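Kcn28 (Kitasatospora, PDB 6J31) adopts the GT-B fold, two Rossmann-like domains facing across a cleft, and holds (2E,2'E)-3,3'-(1,2-phenylene)di(prop-2-enoic acid) in that cleft. Local coordinates at residues A[190-195]-A[374-379]; A[130-135]-A[203-208]; A[29-34]-A[382-387]; A[136-141]-A[175-180]; A[16-21]-A[41-46]. All coordinates share one frame; numbering follows the deposited sequence.

Interaction 1 of 5, residues A[190-195]-A[374-379]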
# COMPACT_ATOMS: atom_id res chain seq x y z
N PRO A 190 -7.42 8.23 -1.87
CA PRO A 190 -8.60 9.06 -2.14
C PRO A 190 -9.88 8.28 -1.90
O PRO A 190 -9.90 7.05 -1.93
CB PRO A 190 -8.44 9.43 -3.62
CG PRO A 190 -7.59 8.35 -4.19
CD PRO A 190 -6.66 7.92 -3.09
N ARG A 191 -10.97 9.02 -1.68
CA ARG A 191 -12.24 8.36 -1.40
C ARG A 191 -12.70 7.49 -2.57
O ARG A 191 -13.36 6.47 -2.36
CB ARG A 191 -13.31 9.39 -1.01
CG ARG A 191 -14.02 10.07 -2.18
CD ARG A 191 -15.17 11.02 -1.76
NE ARG A 191 -14.82 11.91 -0.65
CZ ARG A 191 -15.13 11.69 0.62
NH1 ARG A 191 -15.80 10.59 0.97
NH2 ARG A 191 -14.77 12.56 1.55
N PHE A 192 -12.33 7.86 -3.80
CA PHE A 192 -12.77 7.06 -4.94
C PHE A 192 -12.00 5.74 -5.07
O PHE A 192 -12.35 4.94 -5.94
CB PHE A 192 -12.68 7.86 -6.25
CG PHE A 192 -11.30 8.32 -6.63
CD1 PHE A 192 -10.38 7.43 -7.16
CD2 PHE A 192 -10.94 9.65 -6.50
CE1 PHE A 192 -9.11 7.86 -7.52
CE2 PHE A 192 -9.67 10.08 -6.86
CZ PHE A 192 -8.76 9.18 -7.37
N LEU A 193 -10.97 5.51 -4.25
CA LEU A 193 -10.30 4.22 -4.18
C LEU A 193 -10.67 3.43 -2.93
O LEU A 193 -10.09 2.37 -2.68
CB LEU A 193 -8.78 4.40 -4.23
CG LEU A 193 -8.18 4.87 -5.56
CD1 LEU A 193 -6.65 4.85 -5.54
CD2 LEU A 193 -8.72 4.02 -6.71
N GLN A 194 -11.66 3.91 -2.16
CA GLN A 194 -12.12 3.22 -0.96
C GLN A 194 -13.42 2.51 -1.27
O GLN A 194 -14.43 3.17 -1.56
CB GLN A 194 -12.32 4.21 0.18
CG GLN A 194 -13.12 3.66 1.36
CD GLN A 194 -12.31 2.70 2.22
OE1 GLN A 194 -11.23 3.04 2.71
NE2 GLN A 194 -12.83 1.50 2.43
N PRO A 195 -13.46 1.18 -1.23
CA PRO A 195 -14.73 0.49 -1.43
C PRO A 195 -15.70 0.82 -0.30
O PRO A 195 -15.30 0.96 0.86
CB PRO A 195 -14.34 -1.00 -1.42
CG PRO A 195 -12.86 -1.02 -1.64
CD PRO A 195 -12.33 0.26 -1.08
N ARG A 374 -7.03 13.02 -11.68
CA ARG A 374 -5.87 13.76 -11.19
C ARG A 374 -6.30 14.96 -10.37
O ARG A 374 -5.72 15.23 -9.31
CB ARG A 374 -4.99 14.17 -12.37
CG ARG A 374 -3.92 13.15 -12.73
CD ARG A 374 -3.14 13.49 -14.00
NE ARG A 374 -2.81 14.91 -14.14
CZ ARG A 374 -3.28 15.67 -15.12
NH1 ARG A 374 -4.06 15.13 -16.06
NH2 ARG A 374 -2.96 16.95 -15.19
N ARG A 375 -7.31 15.70 -10.83
CA ARG A 375 -7.74 16.84 -10.03
C ARG A 375 -8.41 16.38 -8.75
O ARG A 375 -8.19 16.96 -7.68
CB ARG A 375 -8.66 17.78 -10.79
CG ARG A 375 -8.66 19.18 -10.09
CD ARG A 375 -9.59 20.18 -10.77
NE ARG A 375 -10.89 19.48 -11.03
CZ ARG A 375 -11.36 19.22 -12.27
NH1 ARG A 375 -10.62 19.54 -13.31
NH2 ARG A 375 -12.47 18.52 -12.45
N GLU A 376 -9.25 15.35 -8.85
CA GLU A 376 -9.88 14.80 -7.65
C GLU A 376 -8.84 14.27 -6.68
O GLU A 376 -9.02 14.39 -5.46
CB GLU A 376 -10.85 13.68 -8.02
CG GLU A 376 -12.21 14.16 -8.47
CD GLU A 376 -13.13 13.00 -8.77
OE1 GLU A 376 -13.44 12.23 -7.84
OE2 GLU A 376 -13.55 12.87 -9.94
N LEU A 377 -7.76 13.70 -7.20
CA LEU A 377 -6.77 13.06 -6.34
C LEU A 377 -6.13 14.06 -5.39
O LEU A 377 -6.08 13.84 -4.18
CB LEU A 377 -5.72 12.35 -7.21
CG LEU A 377 -5.22 10.99 -6.73
CD1 LEU A 377 -3.89 10.59 -7.36
CD2 LEU A 377 -5.14 10.92 -5.25
N ARG A 378 -5.63 15.19 -5.92
CA ARG A 378 -4.92 16.13 -5.07
C ARG A 378 -5.85 16.81 -4.06
O ARG A 378 -5.38 17.25 -3.01
CB ARG A 378 -4.20 17.20 -5.91
CG ARG A 378 -4.98 18.51 -6.13
CD ARG A 378 -5.73 18.55 -7.45
NE ARG A 378 -4.84 18.54 -8.60
CZ ARG A 378 -4.75 19.52 -9.49
NH1 ARG A 378 -5.47 20.63 -9.35
NH2 ARG A 378 -3.92 19.41 -10.52
N ALA A 379 -7.15 16.87 -4.36
CA ALA A 379 -8.11 17.62 -3.55
C ALA A 379 -8.37 17.01 -2.18
O ALA A 379 -9.12 17.61 -1.40
CB ALA A 379 -9.43 17.75 -4.31

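Interaction 2 of 5, residues A[130-135]-A[203-208]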
# COMPACT_ATOMS: atom_id res chain seq x y z
N THR A 130 -3.69 1.71 2.67
CA THR A 130 -4.67 1.31 1.67
C THR A 130 -6.05 1.55 2.26
O THR A 130 -6.20 2.11 3.35
CB THR A 130 -4.45 -0.14 1.22
OG1 THR A 130 -5.28 -0.42 0.09
CG2 THR A 130 -4.78 -1.11 2.34
N TRP A 131 -7.08 1.13 1.53
CA TRP A 131 -8.44 1.38 1.99
C TRP A 131 -8.73 0.60 3.27
O TRP A 131 -8.12 -0.43 3.55
CB TRP A 131 -9.46 1.03 0.91
CG TRP A 131 -9.27 -0.28 0.20
CD1 TRP A 131 -8.59 -0.49 -0.97
CD2 TRP A 131 -9.80 -1.56 0.58
NE1 TRP A 131 -8.66 -1.81 -1.33
CE2 TRP A 131 -9.39 -2.49 -0.40
CE3 TRP A 131 -10.57 -2.01 1.66
CZ2 TRP A 131 -9.73 -3.85 -0.33
CZ3 TRP A 131 -10.91 -3.36 1.72
CH2 TRP A 131 -10.48 -4.26 0.74
N VAL A 132 -9.66 1.12 4.06
CA VAL A 132 -10.00 0.55 5.34
C VAL A 132 -11.27 -0.29 5.21
O VAL A 132 -11.97 -0.24 4.20
CB VAL A 132 -10.17 1.64 6.43
CG1 VAL A 132 -8.88 2.42 6.61
CG2 VAL A 132 -11.33 2.57 6.06
N MET A 133 -11.57 -1.07 6.24
CA MET A 133 -12.75 -1.93 6.24
C MET A 133 -13.78 -1.32 7.18
O MET A 133 -13.65 -1.44 8.40
CB MET A 133 -12.39 -3.35 6.70
CG MET A 133 -11.25 -3.39 7.69
SD MET A 133 -9.88 -4.34 7.03
CE MET A 133 -10.66 -5.00 5.58
N PRO A 134 -14.82 -0.68 6.66
CA PRO A 134 -15.79 -0.04 7.55
C PRO A 134 -16.59 -1.06 8.34
O PRO A 134 -16.64 -2.25 8.01
CB PRO A 134 -16.69 0.75 6.59
CG PRO A 134 -16.59 0.01 5.30
CD PRO A 134 -15.18 -0.53 5.24
N GLU A 135 -17.22 -0.58 9.40
CA GLU A 135 -18.04 -1.40 10.27
C GLU A 135 -19.32 -1.82 9.56
O GLU A 135 -20.42 -1.67 10.10
CB GLU A 135 -18.35 -0.66 11.58
CG GLU A 135 -17.42 0.50 11.89
CD GLU A 135 -17.81 1.77 11.16
OE1 GLU A 135 -18.87 1.76 10.49
OE2 GLU A 135 -17.07 2.77 11.25
N LYS A 203 -15.96 10.89 10.74
CA LYS A 203 -15.59 11.43 12.04
C LYS A 203 -14.35 10.72 12.57
O LYS A 203 -13.56 11.32 13.30
CB LYS A 203 -16.74 11.25 13.02
CG LYS A 203 -17.88 12.24 12.87
CD LYS A 203 -18.87 12.04 13.99
CE LYS A 203 -19.37 10.60 13.97
NZ LYS A 203 -20.20 10.27 15.16
N ARG A 204 -14.19 9.46 12.20
CA ARG A 204 -13.10 8.59 12.63
C ARG A 204 -12.00 8.44 11.59
O ARG A 204 -10.82 8.49 11.93
CB ARG A 204 -13.67 7.22 13.00
CG ARG A 204 -12.68 6.25 13.58
CD ARG A 204 -13.33 4.89 13.81
NE ARG A 204 -14.45 4.98 14.73
CZ ARG A 204 -14.34 4.87 16.05
NH1 ARG A 204 -13.15 4.67 16.60
NH2 ARG A 204 -15.41 4.95 16.82
N PHE A 205 -12.36 8.24 10.32
CA PHE A 205 -11.41 8.04 9.24
C PHE A 205 -11.37 9.29 8.37
O PHE A 205 -12.42 9.83 8.01
CB PHE A 205 -11.80 6.83 8.37
CG PHE A 205 -11.82 5.51 9.11
CD1 PHE A 205 -10.68 4.72 9.17
CD2 PHE A 205 -12.98 5.06 9.71
CE1 PHE A 205 -10.70 3.50 9.83
CE2 PHE A 205 -13.01 3.84 10.38
CZ PHE A 205 -11.87 3.06 10.44
N THR A 206 -10.17 9.76 8.03
CA THR A 206 -10.00 10.88 7.12
C THR A 206 -9.31 10.40 5.85
O THR A 206 -8.21 9.85 5.91
CB THR A 206 -9.20 12.01 7.76
OG1 THR A 206 -9.91 12.54 8.88
CG2 THR A 206 -8.96 13.13 6.75
N PHE A 207 -9.95 10.63 4.70
CA PHE A 207 -9.35 10.27 3.42
C PHE A 207 -8.37 11.37 3.03
O PHE A 207 -8.76 12.50 2.73
CB PHE A 207 -10.43 10.07 2.36
CG PHE A 207 -11.32 8.89 2.63
CD1 PHE A 207 -10.81 7.61 2.56
CD2 PHE A 207 -12.66 9.07 2.95
CE1 PHE A 207 -11.62 6.52 2.81
CE2 PHE A 207 -13.47 7.98 3.20
CZ PHE A 207 -12.95 6.70 3.13
N ILE A 208 -7.08 11.03 3.04
CA ILE A 208 -6.03 12.02 2.85
C ILE A 208 -5.55 12.01 1.40
O ILE A 208 -5.13 13.04 0.86
CB ILE A 208 -4.86 11.76 3.83
CG1 ILE A 208 -5.32 12.03 5.26
CG2 ILE A 208 -3.64 12.61 3.49
CD1 ILE A 208 -5.53 13.50 5.56
O HOH W 1 -17.31 4.33 13.66

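Interaction 3 of 5, residues A[29-34]-A[382-387]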
# COMPACT_ATOMS: atom_id res chain seq x y z
N VAL A 29 8.99 16.34 10.52
CA VAL A 29 10.34 16.71 10.93
C VAL A 29 10.65 18.13 10.49
O VAL A 29 11.18 18.94 11.26
CB VAL A 29 11.36 15.71 10.37
CG1 VAL A 29 12.77 16.25 10.52
CG2 VAL A 29 11.21 14.36 11.05
N ALA A 30 10.30 18.47 9.25
CA ALA A 30 10.55 19.80 8.72
C ALA A 30 9.82 20.88 9.50
O ALA A 30 10.26 22.03 9.51
CB ALA A 30 10.16 19.87 7.25
N ARG A 31 8.72 20.54 10.17
CA ARG A 31 7.98 21.52 10.96
C ARG A 31 8.58 21.72 12.34
O ARG A 31 7.97 22.41 13.17
CB ARG A 31 6.52 21.09 11.08
CG ARG A 31 5.77 21.12 9.76
CD ARG A 31 4.28 20.96 9.94
NE ARG A 31 3.62 20.87 8.64
CZ ARG A 31 2.30 20.97 8.47
NH1 ARG A 31 1.51 21.15 9.51
NH2 ARG A 31 1.79 20.87 7.25
N GLY A 32 9.74 21.14 12.62
CA GLY A 32 10.43 21.34 13.87
C GLY A 32 10.09 20.38 14.99
O GLY A 32 10.53 20.61 16.12
N HIS A 33 9.33 19.33 14.72
CA HIS A 33 8.99 18.37 15.76
C HIS A 33 10.09 17.33 15.92
O HIS A 33 10.84 17.01 14.99
CB HIS A 33 7.68 17.66 15.44
CG HIS A 33 6.50 18.57 15.34
ND1 HIS A 33 6.02 19.29 16.41
CD2 HIS A 33 5.69 18.87 14.29
CE1 HIS A 33 4.98 20.00 16.03
NE2 HIS A 33 4.75 19.76 14.75
N ARG A 34 10.15 16.75 17.11
CA ARG A 34 11.00 15.59 17.35
C ARG A 34 10.19 14.34 17.00
O ARG A 34 9.21 14.02 17.67
CB ARG A 34 11.48 15.53 18.79
CG ARG A 34 12.32 14.29 19.04
CD ARG A 34 12.47 13.97 20.51
NE ARG A 34 13.22 12.73 20.69
CZ ARG A 34 13.09 11.94 21.75
NH1 ARG A 34 12.28 12.29 22.74
NH2 ARG A 34 13.80 10.82 21.84
N GLY A 382 -3.66 15.66 1.12
CA GLY A 382 -2.30 15.15 1.05
C GLY A 382 -1.49 15.41 2.31
O GLY A 382 -2.00 15.45 3.43
N THR A 383 -0.18 15.61 2.09
CA THR A 383 0.78 15.68 3.19
C THR A 383 0.45 16.80 4.16
O THR A 383 0.47 16.61 5.39
CB THR A 383 2.19 15.89 2.62
OG1 THR A 383 2.54 14.77 1.79
CG2 THR A 383 3.21 16.02 3.73
N MET A 384 0.14 17.99 3.64
CA MET A 384 -0.06 19.14 4.51
C MET A 384 -1.29 18.96 5.38
O MET A 384 -1.28 19.32 6.57
CB MET A 384 -0.16 20.42 3.68
CG MET A 384 1.08 20.69 2.84
SD MET A 384 2.59 20.90 3.81
CE MET A 384 3.82 20.62 2.54
N ARG A 385 -2.38 18.42 4.82
CA ARG A 385 -3.56 18.19 5.64
C ARG A 385 -3.30 17.13 6.70
O ARG A 385 -3.74 17.27 7.85
CB ARG A 385 -4.76 17.82 4.78
CG ARG A 385 -6.05 17.76 5.57
CD ARG A 385 -7.21 17.17 4.79
NE ARG A 385 -8.41 17.13 5.61
CZ ARG A 385 -9.55 16.55 5.25
NH1 ARG A 385 -9.66 15.96 4.07
NH2 ARG A 385 -10.59 16.56 6.08
N ALA A 386 -2.59 16.06 6.34
CA ALA A 386 -2.28 15.01 7.30
C ALA A 386 -1.42 15.54 8.44
O ALA A 386 -1.69 15.25 9.62
CB ALA A 386 -1.58 13.85 6.60
N ALA A 387 -0.41 16.35 8.12
CA ALA A 387 0.42 16.93 9.16
C ALA A 387 -0.38 17.88 10.04
O ALA A 387 -0.21 17.90 11.27
CB ALA A 387 1.61 17.66 8.53

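Interaction 4 of 5, residues A[136-141]-A[175-180]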
# COMPACT_ATOMS: atom_id res chain seq x y z
N LYS A 136 -19.18 -2.33 8.34
CA LYS A 136 -20.27 -2.87 7.55
C LYS A 136 -19.63 -3.85 6.58
O LYS A 136 -20.26 -4.82 6.15
CB LYS A 136 -21.05 -1.75 6.86
CG LYS A 136 -22.35 -1.40 7.59
CD LYS A 136 -22.95 -0.09 7.10
CE LYS A 136 -22.45 1.07 7.95
NZ LYS A 136 -23.24 2.33 7.75
N TYR A 137 -18.37 -3.58 6.24
CA TYR A 137 -17.55 -4.58 5.55
C TYR A 137 -17.35 -5.80 6.43
O TYR A 137 -17.31 -6.94 5.95
CB TYR A 137 -16.20 -3.96 5.17
CG TYR A 137 -15.20 -4.91 4.53
CD1 TYR A 137 -14.41 -5.75 5.30
CD2 TYR A 137 -15.03 -4.95 3.15
CE1 TYR A 137 -13.50 -6.61 4.73
CE2 TYR A 137 -14.11 -5.81 2.56
CZ TYR A 137 -13.35 -6.64 3.36
OH TYR A 137 -12.44 -7.49 2.79
N ARG A 138 -17.17 -5.58 7.74
CA ARG A 138 -16.89 -6.68 8.65
C ARG A 138 -18.07 -7.64 8.77
O ARG A 138 -17.87 -8.86 8.88
CB ARG A 138 -16.47 -6.12 10.01
CG ARG A 138 -15.03 -5.60 10.02
CD ARG A 138 -14.73 -4.69 11.21
NE ARG A 138 -14.49 -5.46 12.43
CZ ARG A 138 -14.58 -4.97 13.66
NH1 ARG A 138 -14.84 -3.69 13.86
NH2 ARG A 138 -14.36 -5.76 14.70
N GLU A 139 -19.31 -7.13 8.75
CA GLU A 139 -20.46 -8.03 8.84
C GLU A 139 -20.54 -8.97 7.64
O GLU A 139 -20.98 -10.12 7.78
CB GLU A 139 -21.77 -7.25 9.00
CG GLU A 139 -22.02 -6.75 10.41
CD GLU A 139 -23.32 -5.98 10.54
OE1 GLU A 139 -24.27 -6.30 9.80
OE2 GLU A 139 -23.40 -5.06 11.39
N ARG A 140 -20.15 -8.51 6.45
CA ARG A 140 -20.17 -9.40 5.29
C ARG A 140 -19.19 -10.55 5.48
O ARG A 140 -19.42 -11.66 4.98
CB ARG A 140 -19.85 -8.64 4.01
CG ARG A 140 -19.88 -7.13 4.11
CD ARG A 140 -21.17 -6.54 3.55
NE ARG A 140 -22.09 -6.13 4.60
CZ ARG A 140 -23.25 -5.50 4.39
NH1 ARG A 140 -23.62 -5.20 3.15
NH2 ARG A 140 -24.02 -5.17 5.42
N MET A 141 -18.10 -10.31 6.22
CA MET A 141 -17.07 -11.30 6.50
C MET A 141 -17.37 -12.14 7.73
O MET A 141 -16.60 -13.05 8.04
CB MET A 141 -15.72 -10.62 6.70
CG MET A 141 -15.28 -10.03 5.43
SD MET A 141 -14.75 -11.33 4.32
CE MET A 141 -15.17 -10.54 2.79
N ALA A 175 -10.87 -7.72 19.66
CA ALA A 175 -9.68 -7.89 18.84
C ALA A 175 -9.86 -7.31 17.45
O ALA A 175 -8.88 -6.92 16.81
CB ALA A 175 -9.30 -9.36 18.75
N GLY A 176 -11.10 -7.28 16.94
CA GLY A 176 -11.35 -6.66 15.65
C GLY A 176 -11.35 -5.14 15.72
O GLY A 176 -10.81 -4.48 14.83
N ASP A 177 -11.98 -4.58 16.75
CA ASP A 177 -12.07 -3.13 16.87
C ASP A 177 -10.69 -2.51 17.04
O ASP A 177 -10.31 -1.58 16.32
CB ASP A 177 -12.99 -2.77 18.04
CG ASP A 177 -14.45 -2.97 17.70
OD1 ASP A 177 -14.74 -3.41 16.57
OD2 ASP A 177 -15.30 -2.69 18.57
N LEU A 178 -9.93 -2.99 18.02
CA LEU A 178 -8.49 -2.81 17.99
C LEU A 178 -8.01 -3.41 16.67
O LEU A 178 -8.41 -4.51 16.32
CB LEU A 178 -7.85 -3.52 19.19
CG LEU A 178 -6.37 -3.48 19.60
CD1 LEU A 178 -5.52 -4.38 18.73
CD2 LEU A 178 -5.80 -2.08 19.63
N VAL A 179 -7.21 -2.64 15.92
CA VAL A 179 -6.71 -2.96 14.57
C VAL A 179 -7.55 -2.26 13.50
O VAL A 179 -7.03 -1.44 12.74
CB VAL A 179 -6.63 -4.47 14.24
CG1 VAL A 179 -6.27 -4.67 12.76
CG2 VAL A 179 -5.64 -5.20 15.13
N ASN A 180 -8.84 -2.61 13.41
CA ASN A 180 -9.66 -2.16 12.29
C ASN A 180 -10.70 -1.10 12.64
O ASN A 180 -11.37 -0.60 11.74
CB ASN A 180 -10.34 -3.36 11.61
CG ASN A 180 -9.38 -4.18 10.78
OD1 ASN A 180 -8.41 -3.65 10.24
ND2 ASN A 180 -9.65 -5.47 10.65

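Interaction 5 of 5, residues A[16-21]-A[41-46]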
# COMPACT_ATOMS: atom_id res chain seq x y z
N GLY A 16 4.66 -2.75 1.67
CA GLY A 16 3.59 -1.81 1.44
C GLY A 16 3.32 -0.84 2.57
O GLY A 16 2.38 -0.04 2.47
N HIS A 17 4.11 -0.88 3.64
CA HIS A 17 3.81 -0.14 4.86
C HIS A 17 4.88 0.89 5.20
O HIS A 17 4.85 1.46 6.29
CB HIS A 17 3.62 -1.11 6.02
CG HIS A 17 2.57 -2.13 5.75
ND1 HIS A 17 1.29 -2.04 6.27
CD2 HIS A 17 2.58 -3.24 4.98
CE1 HIS A 17 0.58 -3.06 5.85
NE2 HIS A 17 1.33 -3.81 5.06
N LEU A 18 5.82 1.13 4.29
CA LEU A 18 6.89 2.09 4.51
C LEU A 18 6.76 3.31 3.62
O LEU A 18 6.68 4.44 4.12
CB LEU A 18 8.23 1.38 4.26
CG LEU A 18 9.44 1.80 5.08
CD1 LEU A 18 9.16 1.65 6.57
CD2 LEU A 18 10.58 0.92 4.65
N HIS A 19 6.70 3.12 2.30
CA HIS A 19 6.69 4.26 1.38
C HIS A 19 5.49 5.20 1.55
O HIS A 19 5.68 6.42 1.37
CB HIS A 19 6.76 3.77 -0.07
CG HIS A 19 7.00 4.87 -1.06
ND1 HIS A 19 8.26 5.35 -1.35
CD2 HIS A 19 6.14 5.59 -1.82
CE1 HIS A 19 8.16 6.32 -2.25
NE2 HIS A 19 6.89 6.48 -2.55
N PRO A 20 4.27 4.74 1.85
CA PRO A 20 3.15 5.69 1.90
C PRO A 20 3.34 6.87 2.84
O PRO A 20 2.83 7.96 2.53
CB PRO A 20 1.97 4.80 2.34
CG PRO A 20 2.31 3.46 1.79
CD PRO A 20 3.80 3.34 1.95
N SER A 21 4.05 6.72 3.96
CA SER A 21 4.12 7.80 4.93
C SER A 21 5.47 8.51 5.02
O SER A 21 5.60 9.42 5.85
CB SER A 21 3.73 7.28 6.33
OG SER A 21 4.54 6.18 6.71
N PRO A 41 15.21 -3.01 11.99
CA PRO A 41 16.44 -2.45 11.40
C PRO A 41 16.63 -2.78 9.93
O PRO A 41 17.40 -2.09 9.26
CB PRO A 41 17.55 -3.08 12.26
CG PRO A 41 16.88 -3.41 13.55
CD PRO A 41 15.50 -3.83 13.17
N SER A 42 15.92 -3.77 9.40
CA SER A 42 16.07 -4.09 7.98
C SER A 42 15.68 -2.93 7.07
O SER A 42 16.10 -2.90 5.92
CB SER A 42 15.25 -5.34 7.64
OG SER A 42 13.87 -5.10 7.83
N VAL A 43 14.89 -1.98 7.57
CA VAL A 43 14.44 -0.85 6.76
C VAL A 43 14.99 0.44 7.35
O VAL A 43 14.38 1.51 7.22
CB VAL A 43 12.90 -0.82 6.67
CG1 VAL A 43 12.40 -2.06 5.96
CG2 VAL A 43 12.27 -0.68 8.07
N ALA A 44 16.15 0.33 7.99
CA ALA A 44 16.79 1.50 8.60
C ALA A 44 17.11 2.57 7.56
O ALA A 44 17.10 3.76 7.88
CB ALA A 44 18.05 1.08 9.35
N ALA A 45 17.41 2.16 6.33
CA ALA A 45 17.70 3.14 5.29
C ALA A 45 16.50 4.04 5.04
O ALA A 45 16.62 5.27 5.05
CB ALA A 45 18.13 2.43 4.00
N ALA A 46 15.33 3.45 4.82
CA ALA A 46 14.14 4.25 4.56
C ALA A 46 13.75 5.09 5.77
O ALA A 46 13.33 6.24 5.62
CB ALA A 46 12.98 3.36 4.13

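Interaction 1 of 5, residues A[190-195]-A[374-379]
Pro190 O accepts a 3.0 Å hydrogen bond from Leu193 N, and this bond closes the short 3-10 turn 191-193 that presents Pro190 and Phe192 to Leu377. The contact itself is mainly apolar. Leu377 CD2 rests against the outer edge of the proline ring, 3.7 Å from Pro190 CG, while the trunk of the same leucine meets the far end of the phenylalanine, with Leu377 CG 4.0 Å from Phe192 CZ. Phe192 has its CG between the backbone N and the carbonyl carbon (chi1 62°), a rotation that brings its ring beside the proline, so Pro190 CG lies 3.5 Å above the Phe192 ring plane and toward its rim. A branched leucine suits this place because it can touch both rings at once. Glu376, one residue earlier on the helix, comes nearest with its carboxylate, Glu376 OE1 lying 3.8 Å from Phe192 CD2 and oblique to the ring, neither over its face nor at its edge; the two planes stand 80° apart. Here the contact opens to the exterior, as befits a charged residue. Outside the two segments, Leu312 of helix 305-314 also touches Phe192, and Leu377 rests on Pro210. The arrangement joins the loop after strand 185-187 to the end of helix 364-378, near the C-terminal crossing, where a GT-B protein's last helices return from the second domain to the first.

Interaction 2 of 5, residues A[130-135]-A[203-208]
Val132 and Phe205 meet from opposite directions, the valine's CG2 methyl over one face of the ring. Val132 CG2 stands 4.1 Å from the centroid of the Phe205 ring and 23° off its normal, a CH-pi contact, with Phe205 CD1 the closest ring atom. The other methyl takes part too, Val132 CG1 lying 3.9 Å from Phe205 CE1, so a beta-branched residue gives two points of touch. At the ring edge comes Glu135 OE2, on a poorly ordered side chain. A water links it, as modelled, to Arg204, the residue just before the strand, donating to Glu135 OE2 at 2.9 Å and accepting from Arg204 NE at 3.1 Å. Further out, Val187 of the intervening strand 185-187 touches both Val132 and Phe205, and Gln194 bonds to Val132 O. Phe205 thus reaches from edge strand 205-207 to the loop leaving strand 124-128. That loop carries Thr130 of the ligand pocket; pocket-lining loops of this kind are typical of the Rossmann-like domains of GT-B proteins.

Interaction 3 of 5, residues A[29-34]-A[382-387]
Arg31 lays its guanidinium flat on the methyl of Ala387, and these two residues with Met384 make the whole contact. Ala387 CB sits beneath the centre of the group, 3.3 Å from the Arg31 guanidinium plane and 3.4 Å from Arg31 CZ; alanine is small enough to let the planar group approach the helix this closely. The arginine chain runs extended from CG to NE (chi3 -175°), long enough to span the gap between the two helices. At the edge of the guanidinium, and in its plane, is the thioether of Met384: Arg31 NH2 donates a weak, long hydrogen bond of 3.5 Å to Met384 SD, bent to 145°. A bend at chi2 carries the methionine sulfur back to this side. The stronger polar partners lie close by, Arg31 NH1 forming salt bridges with Asp388 and Glu391 and Arg31 NE one with Glu27, so carboxylates from both helices balance the charge and probably fix the rotation of the flat group. Arg31 is where helix 22-30 gives up its helical backbone, and Gly32 follows with a positive phi suited to the turn into strand 34-39. Helix 22-30 is the crossover between strands 6-10 and 34-39; the C-terminal helix 382-391 packs against it, Ala386 touching Leu24 and Ala387 touching Leu28.

Interaction 4 of 5, residues A[136-141]-A[175-180]
Asp177 OD1 takes two hydrogen bonds from Arg138, both within a salt bridge. The shorter runs 2.7 Å from Arg138 NH1 to Asp177 OD1, with an N-H...O angle of 154°, and meets the oxygen nearly along its C-O axis. The second, 3.0 Å from Arg138 NH2 to the same Asp177 OD1, is more bent and arrives on the anti side, tilted out of the carboxylate plane. The oxygen lies in the guanidinium plane, yet the two flat groups stand 81° apart, so one oxygen serves both nitrogens in place of the side-by-side pairing. A bend at chi3 (79°) turns the guanidinium end-on to the aspartate. Gly176 lies under this group, its O over one face and its carbonyl carbon 3.2 Å from Arg138 NH2; having no side chain, glycine leaves room for the arginine. Gly176 O is itself satisfied by Asn180 N at 3.1 Å. Asp174 adds a long, weak ion pair to Arg138 NH2. Nearby, Tyr137 OH and Asn180 ND2 both bond to the backbone of the bound peptide. The short salt bridge would favour ionised Asp177 and partly offset the charge of neighbouring Asp174, and it links helix 137-140 to helix 177-180 beside the peptide.

Interaction 5 of 5, residues A[16-21]-A[41-46]
This is a small apolar contact in the N-terminal Rossmann-like domain, between the loop after strand 6-10 and the start of helix 44-49. Leu18 supplies one side of it, and Val43 with Ala46 the other. The leucine's CD2 methyl does most of the touching: Leu18 CD2 is 3.5 Å from Val43 CB and 3.5 Å from Ala46 CB, the latter tighter than usual for two carbons. Val43 CG1 adds a touch at 3.7 Å from Leu18 CD2, and Leu18 CG lies 4.0 Å from Ala46 CB. The leucine thus enters the angle between a residue at the N-cap position and another one turn later in the helix, both with their CB atoms directed at the loop. With chi1 at -147°, short of fully anti, Leu18 aims CD2 at the gap between them. Alanine suits the second place, since its single methyl lets the leucine approach the helix; the beta-branched valine offers a broader flank at the first. Next to Leu18 in the chain, His17 belongs to the ligand pocket, its ND1 hydrogen-bonded to Asp107. Tyr37 and Asn39 of strand 34-39 also touch Leu18, which therefore sits among the end of that strand, the helix that follows it, and the loop leading into helix 22-30.

All five contacts involve the N-terminal domain, and interactions 1 and 3 join it to the last two helices of the chain, 364-378 and 382-391. Gly382, at the start of the second, probably bonds to Ile208 O just past strand 205-207. Only interaction 2 is a fully buried contact, its phenylalanine reaching from the edge strand to a pocket loop; interaction 1 touches it through Gln194. The other four are partly buried. Apolar packing dominates interactions 1, 2 and 5, whereas interaction 4 is a direct salt bridge, and in interaction 3 the arginine's ion pairs lie outside the two segments. Interactions 2 and 5 each include a ligand-pocket residue.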